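Putative sugar ABC transporter, substrate-binding protein (Clostridium phytofermentans, PDB 4WZZ) binds L-rhamnose as the substrate-binding protein of a putative sugar ABC transporter. Local coordinates at residues 300-312 / 326-339. Numbering follows the deposited sequence.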
loop_
_atom_site.group_PDB
_atom_site.type_symbol
_atom_site.label_atom_id
_atom_site.label_comp_id
_atom_site.label_asym_id
_atom_site.label_seq_id
_atom_site.Cartn_x
_atom_site.Cartn_y
_atom_site.Cartn_z
ATOM N N ILE A 300 -4.027 -5.782 7.886
ATOM C CA ILE A 300 -5.259 -6.060 8.606
ATOM C C ILE A 300 -5.633 -4.846 9.461
ATOM O O ILE A 300 -6.773 -4.384 9.469
ATOM C CB ILE A 300 -5.126 -7.306 9.491
ATOM C CG1 ILE A 300 -4.738 -8.509 8.636
ATOM C CG2 ILE A 300 -6.420 -7.566 10.229
ATOM C CD1 ILE A 300 -4.405 -9.732 9.428
ATOM N N GLN A 301 -4.648 -4.312 10.176
ATOM C CA GLN A 301 -4.873 -3.126 10.978
ATOM C C GLN A 301 -5.150 -1.893 10.125
ATOM O O GLN A 301 -5.920 -1.010 10.549
ATOM C CB GLN A 301 -3.686 -2.884 11.918
ATOM C CG GLN A 301 -3.585 -3.957 12.990
ATOM C CD GLN A 301 -2.441 -3.744 13.958
ATOM O OE1 GLN A 301 -1.383 -3.271 13.582
ATOM N NE2 GLN A 301 -2.643 -4.135 15.207
ATOM N N LEU A 302 -4.575 -1.828 8.919
ATOM C CA LEU A 302 -4.901 -0.741 7.999
ATOM C C LEU A 302 -6.396 -0.827 7.724
ATOM O O LEU A 302 -7.120 0.178 7.768
ATOM C CB LEU A 302 -4.118 -0.844 6.698
ATOM C CG LEU A 302 -4.495 0.194 5.639
ATOM C CD1 LEU A 302 -4.229 1.613 6.155
ATOM C CD2 LEU A 302 -3.747 -0.006 4.319
ATOM N N GLY A 303 -6.865 -2.041 7.462
ATOM C CA GLY A 303 -8.286 -2.251 7.242
ATOM C C GLY A 303 -9.098 -1.924 8.476
ATOM O O GLY A 303 -10.158 -1.293 8.370
ATOM N N ASN A 304 -8.618 -2.368 9.646
ATOM C CA ASN A 304 -9.292 -2.064 10.911
ATOM C C ASN A 304 -9.490 -0.558 11.065
ATOM O O ASN A 304 -10.578 -0.094 11.394
ATOM C CB ASN A 304 -8.487 -2.506 12.139
ATOM C CG ASN A 304 -8.304 -4.008 12.279
ATOM O OD1 ASN A 304 -7.402 -4.421 13.011
ATOM N ND2 ASN A 304 -9.147 -4.822 11.650
ATOM N N LEU A 305 -8.412 0.203 10.882
ATOM C CA LEU A 305 -8.452 1.644 11.164
ATOM C C LEU A 305 -9.367 2.336 10.171
ATOM O O LEU A 305 -10.125 3.237 10.525
ATOM C CB LEU A 305 -7.040 2.232 11.073
ATOM C CG LEU A 305 -6.966 3.742 11.258
ATOM C CD1 LEU A 305 -7.520 4.150 12.602
ATOM C CD2 LEU A 305 -5.531 4.202 11.103
ATOM N N ALA A 306 -9.293 1.920 8.913
ATOM C CA ALA A 306 -10.177 2.467 7.896
ATOM C C ALA A 306 -11.635 2.199 8.244
ATOM O O ALA A 306 -12.508 3.049 7.983
ATOM C CB ALA A 306 -9.835 1.895 6.524
ATOM N N ALA A 307 -11.907 1.037 8.843
ATOM C CA ALA A 307 -13.265 0.729 9.284
ATOM C C ALA A 307 -13.679 1.631 10.449
ATOM O O ALA A 307 -14.785 2.170 10.449
ATOM C CB ALA A 307 -13.399 -0.755 9.668
ATOM N N TYR A 308 -12.810 1.805 11.442
ATOM C CA TYR A 308 -13.154 2.693 12.554
ATOM C C TYR A 308 -13.434 4.107 12.051
ATOM O O TYR A 308 -14.375 4.781 12.514
ATOM C CB TYR A 308 -12.057 2.710 13.619
ATOM C CG TYR A 308 -11.985 1.442 14.433
ATOM C CD1 TYR A 308 -13.063 1.026 15.198
ATOM C CD2 TYR A 308 -10.829 0.659 14.445
ATOM C CE1 TYR A 308 -13.005 -0.132 15.949
ATOM C CE2 TYR A 308 -10.760 -0.495 15.196
ATOM C CZ TYR A 308 -11.850 -0.886 15.951
ATOM O OH TYR A 308 -11.805 -2.038 16.700
ATOM N N ALA A 309 -12.623 4.571 11.103
ATOM C CA ALA A 309 -12.772 5.916 10.563
ATOM C C ALA A 309 -14.045 6.022 9.727
ATOM O O ALA A 309 -14.751 7.041 9.773
ATOM C CB ALA A 309 -11.538 6.313 9.737
ATOM N N SER A 310 -14.364 4.956 8.995
ATOM C CA SER A 310 -15.595 4.910 8.222
ATOM C C SER A 310 -16.819 5.030 9.140
ATOM O O SER A 310 -17.751 5.780 8.866
ATOM C CB SER A 310 -15.694 3.583 7.470
ATOM O OG SER A 310 -14.653 3.478 6.516
ATOM N N ILE A 311 -16.822 4.254 10.219
ATOM C CA ILE A 311 -17.928 4.300 11.172
ATOM C C ILE A 311 -18.021 5.688 11.776
ATOM O O ILE A 311 -19.122 6.189 12.016
ATOM C CB ILE A 311 -17.767 3.268 12.286
ATOM C CG1 ILE A 311 -17.849 1.852 11.698
ATOM C CG2 ILE A 311 -18.877 3.436 13.343
ATOM C CD1 ILE A 311 -17.425 0.757 12.651
ATOM N N SER A 312 -16.867 6.315 12.008
ATOM C CA SER A 312 -16.835 7.646 12.620
ATOM C C SER A 312 -17.429 8.706 11.698
ATOM O O SER A 312 -18.146 9.596 12.157
ATOM C CB SER A 312 -15.415 8.013 13.033
ATOM O OG SER A 312 -14.973 7.155 14.069
ATOM N N PHE A 326 -10.053 11.041 17.015
ATOM C CA PHE A 326 -10.912 9.975 17.480
ATOM C C PHE A 326 -10.075 8.904 18.152
ATOM O O PHE A 326 -8.876 8.777 17.904
ATOM C CB PHE A 326 -11.763 9.397 16.343
ATOM C CG PHE A 326 -10.968 8.769 15.240
ATOM C CD1 PHE A 326 -10.250 9.555 14.344
ATOM C CD2 PHE A 326 -10.953 7.391 15.086
ATOM C CE1 PHE A 326 -9.511 8.965 13.315
ATOM C CE2 PHE A 326 -10.211 6.796 14.061
ATOM C CZ PHE A 326 -9.500 7.593 13.176
ATOM N N THR A 327 -10.724 8.154 19.027
ATOM C CA THR A 327 -10.083 7.086 19.759
ATOM C C THR A 327 -10.830 5.807 19.413
ATOM O O THR A 327 -12.046 5.740 19.538
ATOM C CB THR A 327 -10.124 7.362 21.282
ATOM O OG1 THR A 327 -9.459 8.604 21.559
ATOM C CG2 THR A 327 -9.453 6.237 22.059
ATOM N N VAL A 328 -10.100 4.809 18.940
ATOM C CA VAL A 328 -10.704 3.535 18.592
ATOM C C VAL A 328 -10.561 2.583 19.772
ATOM O O VAL A 328 -9.653 2.748 20.592
ATOM C CB VAL A 328 -10.069 2.951 17.312
ATOM C CG1 VAL A 328 -10.175 3.958 16.184
ATOM C CG2 VAL A 328 -8.614 2.561 17.539
ATOM N N PRO A 329 -11.469 1.595 19.875
ATOM C CA PRO A 329 -11.471 0.595 20.951
ATOM C C PRO A 329 -10.130 -0.095 21.082
ATOM O O PRO A 329 -9.762 -0.578 22.149
ATOM C CB PRO A 329 -12.504 -0.429 20.474
ATOM C CG PRO A 329 -13.382 0.316 19.561
ATOM C CD PRO A 329 -12.516 1.320 18.878
ATOM N N ASP A 330 -9.405 -0.139 19.977
ATOM C CA ASP A 330 -8.174 -0.895 19.884
ATOM C C ASP A 330 -6.979 -0.042 20.295
ATOM O O ASP A 330 -6.465 0.735 19.491
ATOM C CB ASP A 330 -8.019 -1.354 18.437
ATOM C CG ASP A 330 -6.912 -2.343 18.259
ATOM O OD1 ASP A 330 -5.996 -2.347 19.113
ATOM O OD2 ASP A 330 -6.958 -3.102 17.260
ATOM N N LYS A 331 -6.523 -0.192 21.536
ATOM C CA LYS A 331 -5.521 0.727 22.089
ATOM C C LYS A 331 -4.093 0.437 21.621
ATOM O O LYS A 331 -3.143 1.074 22.078
ATOM C CB LYS A 331 -5.582 0.736 23.615
ATOM C CG LYS A 331 -6.985 0.927 24.162
ATOM C CD LYS A 331 -7.692 2.128 23.552
ATOM C CE LYS A 331 -9.099 2.286 24.135
ATOM N NZ LYS A 331 -9.816 3.481 23.606
ATOM N N THR A 332 -3.943 -0.514 20.707
ATOM C CA THR A 332 -2.635 -0.784 20.114
ATOM C C THR A 332 -2.402 0.129 18.914
ATOM O O THR A 332 -1.263 0.351 18.501
ATOM C CB THR A 332 -2.503 -2.245 19.671
ATOM O OG1 THR A 332 -3.360 -2.487 18.552
ATOM C CG2 THR A 332 -2.879 -3.177 20.806
ATOM N N LEU A 333 -3.491 0.658 18.359
ATOM C CA LEU A 333 -3.402 1.617 17.265
ATOM C C LEU A 333 -3.234 3.028 17.822
ATOM O O LEU A 333 -3.791 3.364 18.870
ATOM C CB LEU A 333 -4.654 1.542 16.380
ATOM C CG LEU A 333 -5.066 0.149 15.891
ATOM C CD1 LEU A 333 -6.293 0.229 14.972
ATOM C CD2 LEU A 333 -3.917 -0.559 15.188
ATOM N N GLY A 334 -2.440 3.836 17.128
ATOM C CA GLY A 334 -2.292 5.241 17.454
ATOM C C GLY A 334 -1.615 5.481 18.786
ATOM O O GLY A 334 -0.743 4.722 19.208
ATOM N N ASP A 335 -2.020 6.567 19.434
ATOM C CA ASP A 335 -1.578 6.889 20.778
ATOM C C ASP A 335 -2.623 6.376 21.759
ATOM O O ASP A 335 -3.610 7.058 22.039
ATOM C CB ASP A 335 -1.414 8.398 20.906
ATOM C CG ASP A 335 -1.028 8.827 22.304
ATOM O OD1 ASP A 335 -0.554 7.967 23.080
ATOM O OD2 ASP A 335 -1.194 10.029 22.620
ATOM N N ASN A 336 -2.408 5.163 22.262
ATOM C CA ASN A 336 -3.397 4.475 23.077
ATOM C C ASN A 336 -4.784 4.594 22.443
ATOM O O ASN A 336 -5.736 5.046 23.081
ATOM C CB ASN A 336 -3.414 5.042 24.500
ATOM C CG ASN A 336 -3.912 4.040 25.525
ATOM O OD1 ASN A 336 -3.517 2.871 25.515
ATOM N ND2 ASN A 336 -4.785 4.498 26.424
ATOM N N GLY A 337 -4.882 4.193 21.175
ATOM C CA GLY A 337 -6.145 4.202 20.458
ATOM C C GLY A 337 -6.452 5.525 19.787
ATOM O O GLY A 337 -7.335 5.607 18.941
ATOM N N SER A 338 -5.723 6.572 20.153
ATOM C CA SER A 338 -6.019 7.904 19.641
ATOM C C SER A 338 -5.276 8.298 18.356
ATOM O O SER A 338 -4.067 8.074 18.205
ATOM C CB SER A 338 -5.754 8.948 20.723
ATOM O OG SER A 338 -6.088 10.242 20.252
ATOM N N TYR A 339 -6.022 8.913 17.443
ATOM C CA TYR A 339 -5.489 9.410 16.177
ATOM C C TYR A 339 -5.940 10.830 15.941
ATOM O O TYR A 339 -7.035 11.223 16.372
ATOM C CB TYR A 339 -6.026 8.573 15.015
ATOM C CG TYR A 339 -5.318 7.276 14.813
ATOM C CD1 TYR A 339 -4.170 7.209 14.042
ATOM C CD2 TYR A 339 -5.779 6.120 15.402
ATOM C CE1 TYR A 339 -3.520 6.022 13.858
ATOM C CE2 TYR A 339 -5.131 4.927 15.224
ATOM C CZ TYR A 339 -4.001 4.883 14.448
ATOM O OH TYR A 339 -3.351 3.685 14.267
HETATM O O HOH W 1 -5.339 -5.189 15.916
HETATM O O HOH W 2 -9.791 -3.486 16.036
#
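Y308 lays one face of its ring over V328, whose CB stands 3.9 Å from the ring centroid in a CH-pi contact, while V328 CG1 presses on Y308 CB. P329 reaches the same ring obliquely, its side chain running opposite to that of Y308, with P329 CD 3.3 Å from Y308 CE1, and Y51 packs edge-to-face with Y308. One turn back on helix 299-315, CG of L305 lies anti to the backbone N (chi1 176°), which directs the side chain at Y339 and sets both methyls over one face of that ring, CD1 lying 3.6 Å from Y339 CE2 and CD2 over the CZ end. G334 CA covers the opposite face, and the hydroxyl of Y339 is held outside the contact by a hydrogen bond to L353 O. Toward the C-terminal end of the helix segment F326 sets its CZ 4.0 Å from L305 CD1 and near A309 CB. Toward the N-terminal end the extended side chain of Q301 crosses L333, with CD 3.7 Å from L333 CD2.

The polar link between the segments runs through water. D330 OD2 accepts from two molecules, one that in turn accepts from Q301 NE2 and another, lying in the plane of the Y308 ring at its edge, 2.6 Å from Y308 OH. D330 OD1 is taken up inside its own turn by T332 N and OG1, the backbone bond forming an Asx turn. The contact ties helix 299-315, which also packs on strand 138-142, to the hairpin of strands 325-327 and 338-343 at the edge of the mixed sheet in this periplasmic-binding-protein fold. With no direct hydrogen bond across it, the interface rests on apolar side chains, bordered by a hydrated carboxylate.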